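Local coordinates for protein CT263 (Chlamydia trachomatis, PDB 4QAS) that probably hydrolyses the N-glycosidic bond of a futalosine-type nucleoside, as an MTAN-like nucleosidase serving menaquinone synthesis, at residues L62-W72 with F146-V154; V111-L122 with C156-S164. The protein carries 1 engineered substitution. All coordinates share one frame; numbering follows the deposited sequence. Where two conformers were deposited one is given.

Contact 1: L62-W72 with F146-V154; sequences LSPPPSGYDLW and FIAKQASLV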
# COMPACT_ATOMS: atom_id res chain seq x y z
N LEU A 62 -24.19 0.46 -10.78
CA LEU A 62 -24.31 -0.46 -9.65
C LEU A 62 -25.71 -1.02 -9.55
O LEU A 62 -26.21 -1.31 -8.46
CB LEU A 62 -23.97 0.24 -8.32
CG LEU A 62 -22.57 0.20 -7.75
CD1 LEU A 62 -22.62 0.82 -6.36
CD2 LEU A 62 -21.97 -1.19 -7.68
N SER A 63 -26.37 -1.18 -10.69
CA SER A 63 -27.72 -1.70 -10.73
C SER A 63 -27.81 -2.63 -11.93
O SER A 63 -27.62 -2.18 -13.07
CB SER A 63 -28.71 -0.56 -10.86
OG SER A 63 -30.03 -1.06 -10.90
N PRO A 64 -28.08 -3.94 -11.71
CA PRO A 64 -28.25 -4.57 -10.40
C PRO A 64 -26.94 -4.57 -9.62
O PRO A 64 -25.86 -4.54 -10.22
CB PRO A 64 -28.63 -6.02 -10.74
CG PRO A 64 -28.09 -6.25 -12.09
CD PRO A 64 -28.13 -4.92 -12.80
N PRO A 65 -27.03 -4.55 -8.29
CA PRO A 65 -25.82 -4.49 -7.49
C PRO A 65 -25.04 -5.78 -7.60
O PRO A 65 -25.62 -6.88 -7.74
CB PRO A 65 -26.35 -4.28 -6.06
CG PRO A 65 -27.68 -4.81 -6.07
CD PRO A 65 -28.24 -4.60 -7.45
N PRO A 66 -23.71 -5.71 -7.57
CA PRO A 66 -22.89 -6.93 -7.55
C PRO A 66 -23.26 -7.83 -6.38
O PRO A 66 -23.33 -7.39 -5.23
CB PRO A 66 -21.47 -6.38 -7.41
CG PRO A 66 -21.54 -5.02 -7.97
CD PRO A 66 -22.88 -4.50 -7.63
N SER A 67 -23.42 -9.10 -6.66
CA SER A 67 -23.74 -10.09 -5.64
C SER A 67 -22.47 -10.85 -5.24
O SER A 67 -21.47 -10.86 -5.96
CB SER A 67 -24.78 -11.08 -6.18
OG SER A 67 -24.27 -11.72 -7.33
N GLY A 68 -22.52 -11.43 -4.05
CA GLY A 68 -21.56 -12.43 -3.64
C GLY A 68 -20.40 -11.93 -2.81
O GLY A 68 -19.61 -12.76 -2.34
N TYR A 69 -20.22 -10.63 -2.67
CA TYR A 69 -19.10 -10.15 -1.87
C TYR A 69 -19.42 -10.26 -0.38
O TYR A 69 -20.57 -10.36 0.03
CB TYR A 69 -18.76 -8.71 -2.25
CG TYR A 69 -18.21 -8.60 -3.66
CD1 TYR A 69 -16.88 -8.90 -3.94
CD2 TYR A 69 -19.03 -8.24 -4.72
CE1 TYR A 69 -16.38 -8.81 -5.23
CE2 TYR A 69 -18.54 -8.15 -6.01
CZ TYR A 69 -17.22 -8.46 -6.26
OH TYR A 69 -16.72 -8.37 -7.54
N ASP A 70 -18.37 -10.22 0.44
CA ASP A 70 -18.50 -10.21 1.90
C ASP A 70 -18.45 -8.83 2.50
O ASP A 70 -18.91 -8.64 3.63
CB ASP A 70 -17.37 -11.04 2.49
CG ASP A 70 -17.47 -12.49 2.06
OD1 ASP A 70 -18.45 -13.14 2.43
OD2 ASP A 70 -16.60 -12.98 1.31
N LEU A 71 -17.93 -7.86 1.77
CA LEU A 71 -17.83 -6.48 2.23
C LEU A 71 -17.64 -5.62 1.00
O LEU A 71 -16.92 -6.02 0.07
CB LEU A 71 -16.61 -6.30 3.15
CG LEU A 71 -16.35 -4.89 3.68
CD1 LEU A 71 -17.49 -4.34 4.54
CD2 LEU A 71 -15.07 -4.89 4.50
N TRP A 72 -18.30 -4.47 0.99
CA TRP A 72 -17.98 -3.39 0.07
C TRP A 72 -17.30 -2.26 0.83
O TRP A 72 -17.73 -1.91 1.93
CB TRP A 72 -19.25 -2.80 -0.55
CG TRP A 72 -20.09 -3.66 -1.44
CD1 TRP A 72 -19.99 -5.00 -1.66
CD2 TRP A 72 -21.20 -3.21 -2.22
NE1 TRP A 72 -20.96 -5.41 -2.54
CE2 TRP A 72 -21.72 -4.33 -2.90
CE3 TRP A 72 -21.78 -1.95 -2.42
CZ2 TRP A 72 -22.81 -4.23 -3.75
CZ3 TRP A 72 -22.86 -1.86 -3.27
CH2 TRP A 72 -23.37 -2.99 -3.93
N PHE A 146 -25.82 6.57 -2.62
CA PHE A 146 -26.18 5.63 -3.67
C PHE A 146 -25.54 4.27 -3.44
O PHE A 146 -26.21 3.24 -3.54
CB PHE A 146 -25.76 6.22 -5.02
CG PHE A 146 -25.87 5.25 -6.16
CD1 PHE A 146 -27.10 4.77 -6.54
CD2 PHE A 146 -24.74 4.80 -6.85
CE1 PHE A 146 -27.25 3.88 -7.58
CE2 PHE A 146 -24.88 3.90 -7.90
CZ PHE A 146 -26.14 3.44 -8.26
N ILE A 147 -24.25 4.26 -3.10
CA ILE A 147 -23.54 2.99 -2.94
C ILE A 147 -24.06 2.25 -1.72
O ILE A 147 -24.29 1.04 -1.77
CB ILE A 147 -22.03 3.24 -2.87
CG1 ILE A 147 -21.53 3.82 -4.20
CG2 ILE A 147 -21.30 1.94 -2.53
CD1 ILE A 147 -20.14 4.43 -4.13
N ALA A 148 -24.20 2.96 -0.59
CA ALA A 148 -24.68 2.30 0.63
C ALA A 148 -26.07 1.72 0.42
O ALA A 148 -26.39 0.63 0.92
CB ALA A 148 -24.73 3.28 1.79
N LYS A 149 -26.94 2.44 -0.29
CA LYS A 149 -28.29 1.93 -0.53
C LYS A 149 -28.25 0.71 -1.44
O LYS A 149 -28.97 -0.27 -1.19
CB LYS A 149 -29.16 3.03 -1.12
CG LYS A 149 -30.59 2.60 -1.42
CD LYS A 149 -31.33 2.21 -0.14
CE LYS A 149 -32.80 1.94 -0.38
NZ LYS A 149 -33.01 0.83 -1.36
N GLN A 150 -27.41 0.72 -2.47
CA GLN A 150 -27.28 -0.47 -3.31
C GLN A 150 -26.73 -1.65 -2.52
O GLN A 150 -27.17 -2.79 -2.72
CB GLN A 150 -26.42 -0.18 -4.55
CG GLN A 150 -27.03 0.84 -5.52
CD GLN A 150 -28.44 0.47 -5.92
OE1 GLN A 150 -29.41 0.97 -5.36
NE2 GLN A 150 -28.56 -0.42 -6.89
N ALA A 151 -25.80 -1.41 -1.60
CA ALA A 151 -25.28 -2.49 -0.76
C ALA A 151 -26.39 -3.13 0.06
O ALA A 151 -26.40 -4.35 0.26
CB ALA A 151 -24.18 -1.95 0.16
N SER A 152 -27.34 -2.32 0.53
CA SER A 152 -28.45 -2.86 1.31
C SER A 152 -29.28 -3.87 0.51
O SER A 152 -29.91 -4.75 1.09
CB SER A 152 -29.34 -1.72 1.81
OG SER A 152 -30.21 -1.28 0.79
N LEU A 153 -29.26 -3.77 -0.82
CA LEU A 153 -30.07 -4.66 -1.64
C LEU A 153 -29.53 -6.08 -1.68
O LEU A 153 -30.30 -7.02 -1.90
CB LEU A 153 -30.17 -4.12 -3.07
CG LEU A 153 -30.93 -2.82 -3.32
CD1 LEU A 153 -30.89 -2.46 -4.81
CD2 LEU A 153 -32.37 -2.91 -2.87
N VAL A 154 -28.22 -6.26 -1.50
CA VAL A 154 -27.61 -7.59 -1.48
C VAL A 154 -27.17 -7.99 -0.08
O VAL A 154 -26.43 -8.97 0.08
CB VAL A 154 -26.45 -7.70 -2.50
CG1 VAL A 154 -26.99 -7.75 -3.91
CG2 VAL A 154 -25.49 -6.54 -2.34
O HOH W 1 -30.80 -1.69 -8.29
O HOH W 2 -23.40 -9.60 -0.96
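The side-chain amide nitrogen of Q150 is gripped twice: NE2 donates to L62 O at 3.0 Å, nearly straight (169°), and to a water that also meets S63 OG. It approaches from above the carbonyl plane of L62, while L62 O lies close to the plane of the Q150 amide. Q150 CG, beside the backbone N (chi1 -65°), lies over one face of the F146 ring, offset toward its rim; the bend at chi2 (-53°) then turns the amide to L62 O. L62 runs on toward the helix: CB meets F146 CE2 at 3.8 Å, and CD1 reaches I147 CG1. The loop 62-70 runs along helix 144-153 before entering strand 71-80 of the mixed sheet. The W72 indole packs against that helix; A151 CB covers one face, 3.5 Å from CE3, and A151 CA makes a CH-pi contact with the six-membered ring, 3.8 Å from its centroid. I147 CG2 touches W72 CE3, and V154 CG2 comes to 3.8 Å from W72 CZ2, the W72 and V154 side chains crossing at about a right angle. V154 CG1 points to P65, meeting its CG at 3.7 Å, and P65 CB lies at the indole edge, in the ring plane. A second water donates to both Y69 O and V154 O.

Contact 2: V111-L122 with C156-S164; sequences VTPIPRLPLAQL and CPCSMIKVS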
# COMPACT_ATOMS: atom_id res chain seq x y z
N VAL A 111 -23.56 3.34 8.10
CA VAL A 111 -22.55 2.52 7.43
C VAL A 111 -21.58 2.03 8.48
O VAL A 111 -21.51 2.52 9.61
CB VAL A 111 -21.83 3.22 6.25
CG1 VAL A 111 -22.72 3.26 5.02
CG2 VAL A 111 -21.44 4.60 6.64
N THR A 112 -20.87 0.97 8.11
CA THR A 112 -20.07 0.23 9.08
C THR A 112 -18.71 0.91 9.23
O THR A 112 -17.94 0.94 8.26
CB THR A 112 -19.88 -1.19 8.59
OG1 THR A 112 -21.17 -1.81 8.50
CG2 THR A 112 -18.99 -1.98 9.55
N PRO A 113 -18.35 1.43 10.40
CA PRO A 113 -17.08 2.14 10.51
C PRO A 113 -15.89 1.20 10.48
O PRO A 113 -15.92 0.09 11.01
CB PRO A 113 -17.16 2.87 11.86
CG PRO A 113 -18.56 2.75 12.28
CD PRO A 113 -19.10 1.49 11.67
N ILE A 114 -14.83 1.68 9.87
CA ILE A 114 -13.57 0.95 9.75
C ILE A 114 -12.75 1.21 11.00
O ILE A 114 -12.64 2.37 11.43
CB ILE A 114 -12.82 1.44 8.51
CG1 ILE A 114 -13.59 0.96 7.28
CG2 ILE A 114 -11.36 0.96 8.49
CD1 ILE A 114 -13.32 1.75 6.09
N PRO A 115 -12.14 0.19 11.58
CA PRO A 115 -11.33 0.39 12.78
C PRO A 115 -10.18 1.37 12.55
O PRO A 115 -9.59 1.42 11.46
CB PRO A 115 -10.77 -1.00 13.08
CG PRO A 115 -11.67 -1.95 12.38
CD PRO A 115 -12.21 -1.24 11.19
N ARG A 116 -9.87 2.14 13.59
CA ARG A 116 -8.70 3.00 13.69
C ARG A 116 -8.73 4.22 12.78
O ARG A 116 -7.73 4.95 12.70
CB ARG A 116 -7.39 2.23 13.50
CG ARG A 116 -7.15 1.33 14.71
CD ARG A 116 -5.90 0.52 14.58
NE ARG A 116 -5.95 -0.40 13.45
CZ ARG A 116 -6.45 -1.63 13.49
NH1 ARG A 116 -6.95 -2.12 14.62
NH2 ARG A 116 -6.45 -2.38 12.40
N LEU A 117 -9.82 4.47 12.13
CA LEU A 117 -10.02 5.73 11.41
C LEU A 117 -10.96 6.63 12.21
O LEU A 117 -11.88 6.13 12.89
CB LEU A 117 -10.61 5.51 10.01
CG LEU A 117 -9.62 4.93 8.99
CD1 LEU A 117 -10.36 4.61 7.69
CD2 LEU A 117 -8.47 5.87 8.70
N PRO A 118 -10.73 7.94 12.18
CA PRO A 118 -11.63 8.86 12.87
C PRO A 118 -12.98 8.93 12.19
O PRO A 118 -13.10 8.76 10.98
CB PRO A 118 -10.90 10.20 12.79
CG PRO A 118 -10.05 10.08 11.58
CD PRO A 118 -9.67 8.65 11.45
N LEU A 119 -14.00 9.20 13.00
CA LEU A 119 -15.38 9.13 12.55
C LEU A 119 -15.84 10.45 11.95
O LEU A 119 -15.50 11.53 12.46
CB LEU A 119 -16.27 8.76 13.73
CG LEU A 119 -15.88 7.51 14.53
CD1 LEU A 119 -16.83 7.29 15.69
CD2 LEU A 119 -15.85 6.31 13.62
N ALA A 120 -16.69 10.37 10.93
CA ALA A 120 -17.32 11.55 10.36
C ALA A 120 -18.66 11.16 9.75
O ALA A 120 -18.91 10.00 9.42
CB ALA A 120 -16.46 12.20 9.27
N GLN A 121 -19.51 12.17 9.57
CA GLN A 121 -20.77 12.04 8.86
C GLN A 121 -20.62 12.57 7.45
O GLN A 121 -19.83 13.48 7.19
CB GLN A 121 -21.87 12.82 9.55
CG GLN A 121 -22.29 12.19 10.89
CD GLN A 121 -23.40 12.96 11.60
OE1 GLN A 121 -23.44 14.19 11.55
NE2 GLN A 121 -24.29 12.24 12.26
N LEU A 122 -21.34 11.94 6.52
CA LEU A 122 -21.23 12.22 5.09
C LEU A 122 -22.60 12.61 4.57
O LEU A 122 -23.61 12.00 4.94
CB LEU A 122 -20.77 10.99 4.36
CG LEU A 122 -20.56 11.12 2.86
CD1 LEU A 122 -19.47 12.15 2.51
CD2 LEU A 122 -20.23 9.78 2.30
N CYS A 156 -25.15 -6.89 1.92
CA CYS A 156 -23.72 -6.91 2.09
C CYS A 156 -23.32 -5.73 2.95
O CYS A 156 -23.68 -4.58 2.62
CB CYS A 156 -23.07 -6.79 0.73
SG CYS A 156 -21.32 -7.02 0.77
N PRO A 157 -22.50 -5.91 3.99
CA PRO A 157 -22.05 -4.74 4.75
C PRO A 157 -21.25 -3.79 3.87
O PRO A 157 -20.57 -4.19 2.92
CB PRO A 157 -21.15 -5.34 5.85
CG PRO A 157 -21.37 -6.80 5.82
CD PRO A 157 -21.89 -7.16 4.47
N CYS A 158 -21.36 -2.49 4.16
CA CYS A 158 -20.71 -1.43 3.41
C CYS A 158 -19.98 -0.49 4.36
O CYS A 158 -20.57 -0.05 5.36
CB CYS A 158 -21.74 -0.61 2.62
SG CYS A 158 -21.06 0.58 1.46
N SER A 159 -18.72 -0.22 4.06
CA SER A 159 -17.92 0.74 4.80
C SER A 159 -17.44 1.81 3.84
O SER A 159 -17.41 1.60 2.63
CB SER A 159 -16.71 0.07 5.45
OG SER A 159 -17.08 -0.89 6.38
N MET A 160 -17.10 2.96 4.38
CA MET A 160 -16.67 4.10 3.59
C MET A 160 -15.43 4.72 4.18
O MET A 160 -15.33 4.89 5.38
CB MET A 160 -17.72 5.18 3.61
CG MET A 160 -18.77 4.99 2.60
SD MET A 160 -19.96 6.28 2.68
CE MET A 160 -21.33 5.49 1.84
N ILE A 161 -14.51 5.05 3.30
CA ILE A 161 -13.31 5.83 3.59
C ILE A 161 -13.43 7.09 2.75
O ILE A 161 -13.58 7.00 1.52
CB ILE A 161 -12.04 5.08 3.18
CG1 ILE A 161 -11.91 3.76 3.93
CG2 ILE A 161 -10.82 5.95 3.44
CD1 ILE A 161 -10.86 2.81 3.36
N LYS A 162 -13.38 8.25 3.39
CA LYS A 162 -13.44 9.51 2.67
C LYS A 162 -12.28 10.38 3.13
O LYS A 162 -12.09 10.58 4.32
CB LYS A 162 -14.77 10.22 2.90
CG LYS A 162 -15.97 9.41 2.38
CD LYS A 162 -16.14 9.46 0.87
CE LYS A 162 -16.99 8.28 0.35
NZ LYS A 162 -17.44 8.46 -1.04
N VAL A 163 -11.54 10.90 2.15
CA VAL A 163 -10.44 11.82 2.43
C VAL A 163 -10.90 13.23 2.08
O VAL A 163 -11.47 13.46 1.02
CB VAL A 163 -9.15 11.43 1.68
CG1 VAL A 163 -9.32 11.46 0.20
CG2 VAL A 163 -8.00 12.32 2.11
N SER A 164 -10.68 14.16 3.00
CA SER A 164 -11.08 15.56 2.78
C SER A 164 -10.23 16.18 1.67
O SER A 164 -9.00 16.26 1.77
CB SER A 164 -10.96 16.33 4.08
OG SER A 164 -9.72 16.09 4.67
O HOH W 3 -17.66 3.47 7.16
O HOH W 4 -23.06 -1.62 6.42
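Backbone pairing between 111-122 and 156-164 is brief: T112 N donates to C158 O at 2.9 Å and 168°, and a water bridges T112 O and M160 N just beyond. S159 OG donates to T112 O (2.8 Å), lying 30° out of the T112 carbonyl plane; with OG beside its own backbone N (chi1 -62°), the hydroxyl turns back to this carbonyl. T112 O accepts from S159 OG and probably also from the water that M160 N donates to. Past this point I114 turns inward: CG1 lies on S159 CB, and CD1 presses on I161 CG1 at 3.3 Å, tighter than usual, the two side chains crossing at about a right angle. L117, closing the type II turn from I114, adds CD1 to the same I161 atom at 4.2 Å. In the conformers described, M160 lies between V111 and L122, with its SD 3.5 Å from L122 CD2. L122 CD2 also touches K162 CE at 4.1 Å, while K162 NZ pairs with D141 (salt bridge) and N74. I161 also packs on helix 180-197. Strand 90-99 pairs with both 119-124 and 158-167. The contact lies in the curled mixed sheet flanked by helices, consistent with the nucleosidase fold of MTAN relatives.

Contacts 1 and 2 have centres about 16 Å apart and meet at the start of two neighbouring parallel strands, 71-80 and 158-167. W72 belongs to both: its N and O probably bond to P157 O (3.0 Å) and S159 N (2.9 Å), and its CD1 packs on C156 SG at 3.4 Å. The chain leaves helix 144-153 of contact 1 and enters strand 158-167 of contact 2 while remaining beside W72. A148 touches V111 and M160, and A151 touches C158, so helix 144-153 packs on the sheet beside both contacts. Beyond contact 2, strand 158-167 continues to the engineered asparagine near its end, which probably replaces the catalytic aspartate of MTAN relatives. Along the sequence the four segments alternate.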